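Local atomic coordinates of uronate dehydrogenase (Agrobacterium tumefaciens, PDB entry 3RFX), a protein that catalyses the NAD-dependent oxidation of uronic acids such as galacturonate and glucuronate to aldaric acid lactones. Residues G10-L15 with L32-P37. The protein carries 1 engineered substitution. Residues are numbered along the deposited sequence; the frame is centred on the assembly and turned at random.
Sequences GAAGQL and LADLSP. With NAD (nicotinamide-adenine-dinucleotide), chain D.
The carboxylate of D34 reaches from the end of strand 30-34 to the turn G10-G13, where its OD1 takes the backbone N-H of A12 (A12 N to D34 OD1, 2.9 Å) from above the carboxylate plane, 39° out of it. With CG anti to the backbone N (chi1 -156°), the group is delivered between this turn and the adenosine ribose of NAD. There the two oxygens divide the diol: D34 OD1 accepts from NAD O3B and D34 OD2 from NAD O2B, each at 2.7 Å. S36 N donates to D34 OD2 on its anti side (2.9 Å), closing an Asx turn that helps fix the carboxylate's rotation. A12 lays its methyl against the carboxylate, A12 CB 3.4 Å from D34 OD1. One step back, A11 N donates an almost straight bond to A33 O (2.9 Å, 172°), and A11 CB meets L32 CB at 3.6 Å. G10 CA lies close to the ribose at NAD O4B, and G13, the N-cap of helix 14-22, lies against the ribose and the phosphate side of NAD. From the start of that helix, Q14 N and L15 N bind the pyrophosphate oxygens O2A and O1N. Glycine-rich turn, helix N-terminus and acidic residue ending the second strand form the dinucleotide-binding beta-alpha-beta unit of a Rossmann fold.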
ATOM      1  N   GLY A  10      -1.358 -33.010 -21.849  1.00 18.25           N
ATOM      2  CA  GLY A  10      -0.205 -33.560 -21.138  1.00 20.15           C
ATOM      3  C   GLY A  10      -0.534 -34.814 -20.348  1.00 21.21           C
ATOM      4  O   GLY A  10       0.087 -35.104 -19.311  1.00 21.68           O
ATOM      5  N   ALA A  11      -1.499 -35.584 -20.844  1.00 18.38           N
ATOM      6  CA  ALA A  11      -2.058 -36.694 -20.075  1.00 19.51           C
ATOM      7  C   ALA A  11      -1.131 -37.904 -19.910  1.00 19.05           C
ATOM      8  O   ALA A  11      -1.444 -38.814 -19.152  1.00 17.40           O
ATOM      9  CB  ALA A  11      -3.390 -37.139 -20.670  1.00 20.56           C
ATOM     10  N   ALA A  12      -0.013 -37.919 -20.624  1.00 21.29           N
ATOM     11  CA  ALA A  12       0.946 -39.018 -20.484  1.00 22.35           C
ATOM     12  C   ALA A  12       2.015 -38.666 -19.465  1.00 29.40           C
ATOM     13  O   ALA A  12       2.823 -39.515 -19.087  1.00 26.81           O
ATOM     14  CB  ALA A  12       1.594 -39.340 -21.818  1.00 22.45           C
ATOM     15  N   GLY A  13       2.027 -37.408 -19.034  1.00 23.21           N
ATOM     16  CA  GLY A  13       3.032 -36.930 -18.099  1.00 24.98           C
ATOM     17  C   GLY A  13       2.692 -37.356 -16.688  1.00 26.50           C
ATOM     18  O   GLY A  13       1.681 -38.014 -16.459  1.00 24.36           O
ATOM     19  N   GLN A  14       3.525 -36.969 -15.728  1.00 29.89           N
ATOM     20  CA  GLN A  14       3.318 -37.413 -14.357  1.00 29.39           C
ATOM     21  C   GLN A  14       2.017 -36.884 -13.743  1.00 24.71           C
ATOM     22  O   GLN A  14       1.249 -37.647 -13.165  1.00 24.61           O
ATOM     23  CB  GLN A  14       4.524 -37.062 -13.482  1.00 38.75           C
ATOM     24  CG  GLN A  14       4.648 -37.947 -12.248  1.00 50.83           C
ATOM     25  CD  GLN A  14       5.988 -37.800 -11.543  1.00 62.09           C
ATOM     26  OE1 GLN A  14       7.001 -37.466 -12.165  1.00 63.64           O
ATOM     27  NE2 GLN A  14       5.997 -38.055 -10.237  1.00 60.81           N
ATOM     28  N   LEU A  15       1.767 -35.585 -13.867  1.00 25.57           N
ATOM     29  CA  LEU A  15       0.523 -35.017 -13.347  1.00 24.10           C
ATOM     30  C   LEU A  15      -0.688 -35.480 -14.165  1.00 21.93           C
ATOM     31  O   LEU A  15      -1.764 -35.728 -13.614  1.00 23.22           O
ATOM     32  CB  LEU A  15       0.589 -33.488 -13.338  1.00 26.92           C
ATOM     33  CG  LEU A  15       0.639 -32.802 -11.975  1.00 33.45           C
ATOM     34  CD1 LEU A  15       1.731 -33.411 -11.101  1.00 32.43           C
ATOM     35  CD2 LEU A  15       0.854 -31.309 -12.154  1.00 33.05           C
ATOM     36  N   LEU A  32      -8.269 -37.434 -23.225  1.00 22.00           N
ATOM     37  CA  LEU A  32      -6.860 -37.319 -22.862  1.00 23.26           C
ATOM     38  C   LEU A  32      -6.027 -37.055 -24.102  1.00 23.45           C
ATOM     39  O   LEU A  32      -6.227 -37.689 -25.143  1.00 24.69           O
ATOM     40  CB  LEU A  32      -6.365 -38.607 -22.182  1.00 21.69           C
ATOM     41  CG  LEU A  32      -6.951 -39.048 -20.838  1.00 26.02           C
ATOM     42  CD1 LEU A  32      -7.224 -37.844 -19.927  1.00 21.78           C
ATOM     43  CD2 LEU A  32      -8.215 -39.874 -21.025  1.00 26.69           C
ATOM     44  N   ALA A  33      -5.087 -36.123 -23.999  1.00 19.62           N
ATOM     45  CA  ALA A  33      -4.219 -35.812 -25.125  1.00 20.07           C
ATOM     46  C   ALA A  33      -2.766 -35.680 -24.692  1.00 23.90           C
ATOM     47  O   ALA A  33      -2.476 -35.297 -23.558  1.00 22.19           O
ATOM     48  CB  ALA A  33      -4.684 -34.532 -25.831  1.00 20.62           C
ATOM     49  N   ASP A  34      -1.856 -36.009 -25.604  1.00 23.31           N
ATOM     50  CA  ASP A  34      -0.430 -35.815 -25.381  1.00 22.78           C
ATOM     51  C   ASP A  34       0.298 -36.001 -26.701  1.00 27.07           C
ATOM     52  O   ASP A  34      -0.242 -36.603 -27.631  1.00 27.31           O
ATOM     53  CB  ASP A  34       0.100 -36.801 -24.334  1.00 24.15           C
ATOM     54  CG  ASP A  34       1.374 -36.304 -23.649  1.00 22.62           C
ATOM     55  OD1 ASP A  34       1.307 -36.028 -22.439  1.00 20.75           O
ATOM     56  OD2 ASP A  34       2.429 -36.182 -24.310  1.00 23.30           O
ATOM     57  N   LEU A  35       1.506 -35.453 -26.791  1.00 24.06           N
ATOM     58  CA  LEU A  35       2.371 -35.690 -27.938  1.00 29.31           C
ATOM     59  C   LEU A  35       2.844 -37.147 -27.897  1.00 32.54           C
ATOM     60  O   LEU A  35       3.035 -37.785 -28.936  1.00 31.11           O
ATOM     61  CB  LEU A  35       3.572 -34.747 -27.893  1.00 28.10           C
ATOM     62  CG  LEU A  35       4.634 -34.889 -28.989  1.00 34.81           C
ATOM     63  CD1 LEU A  35       4.064 -34.532 -30.353  1.00 33.85           C
ATOM     64  CD2 LEU A  35       5.849 -34.029 -28.683  1.00 34.03           C
ATOM     65  N   SER A  36       3.014 -37.660 -26.682  1.00 29.21           N
ATOM     66  CA  SER A  36       3.469 -39.033 -26.456  1.00 30.86           C
ATOM     67  C   SER A  36       2.319 -40.030 -26.508  1.00 33.52           C
ATOM     68  O   SER A  36       1.170 -39.673 -26.263  1.00 31.32           O
ATOM     69  CB  SER A  36       4.156 -39.143 -25.093  1.00 28.42           C
ATOM     70  OG  SER A  36       5.281 -38.288 -25.020  1.00 32.40           O
ATOM     71  N   PRO A  37       2.631 -41.297 -26.819  1.00 36.00           N
ATOM     72  CA  PRO A  37       1.625 -42.361 -26.810  1.00 33.35           C
ATOM     73  C   PRO A  37       0.922 -42.456 -25.463  1.00 34.21           C
ATOM     74  O   PRO A  37       1.561 -42.339 -24.418  1.00 35.35           O
ATOM     75  CB  PRO A  37       2.457 -43.627 -27.049  1.00 36.50           C
ATOM     76  CG  PRO A  37       3.654 -43.148 -27.802  1.00 37.42           C
ATOM     77  CD  PRO A  37       3.950 -41.778 -27.266  1.00 34.46           C
TER
HETATM   78  PA  NAD D 400       5.597 -33.563 -17.540  1.00 32.47           P
HETATM   79  O1A NAD D 400       7.020 -32.895 -18.247  1.00 38.41           O
HETATM   80  O2A NAD D 400       5.788 -34.819 -16.418  1.00 36.37           O
HETATM   81  O5B NAD D 400       4.150 -33.569 -18.485  1.00 32.26           O
HETATM   82  C5B NAD D 400       4.207 -32.825 -19.650  1.00 25.41           C
HETATM   83  C4B NAD D 400       3.506 -33.458 -20.854  1.00 22.54           C
HETATM   84  O4B NAD D 400       3.281 -32.544 -21.917  1.00 21.65           O
HETATM   85  C3B NAD D 400       4.205 -34.633 -21.381  1.00 22.71           C
HETATM   86  O3B NAD D 400       3.657 -35.882 -21.150  1.00 21.77           O
HETATM   87  C2B NAD D 400       4.709 -34.230 -22.703  1.00 23.27           C
HETATM   88  O2B NAD D 400       4.919 -35.256 -23.665  1.00 26.51           O
HETATM   89  C1B NAD D 400       3.749 -33.164 -23.098  1.00 20.99           C
HETATM   90  N9A NAD D 400       4.219 -32.242 -24.096  1.00 22.50           N
HETATM   91  C8A NAD D 400       5.463 -31.575 -24.129  1.00 22.72           C
HETATM   92  N7A NAD D 400       5.520 -30.877 -25.314  1.00 23.07           N
HETATM   93  C5A NAD D 400       4.330 -31.134 -26.028  1.00 23.53           C
HETATM   94  C6A NAD D 400       3.869 -30.686 -27.279  1.00 20.04           C
HETATM   95  N6A NAD D 400       4.685 -29.831 -28.068  1.00 21.86           N
HETATM   96  N1A NAD D 400       2.631 -31.104 -27.734  1.00 21.52           N
HETATM   97  C2A NAD D 400       1.842 -31.950 -26.983  1.00 20.27           C
HETATM   98  N3A NAD D 400       2.302 -32.405 -25.702  1.00 24.20           N
HETATM   99  C4A NAD D 400       3.533 -31.985 -25.266  1.00 23.33           C
HETATM  100  O3  NAD D 400       5.191 -32.338 -16.667  1.00 34.09           O
HETATM  101  PN  NAD D 400       4.426 -32.412 -15.272  1.00 44.16           P
HETATM  102  O1N NAD D 400       3.418 -33.547 -15.262  1.00 33.03           O
HETATM  103  O2N NAD D 400       5.404 -32.602 -14.119  1.00 46.79           O
HETATM  104  O5D NAD D 400       3.656 -31.045 -15.087  1.00 44.57           O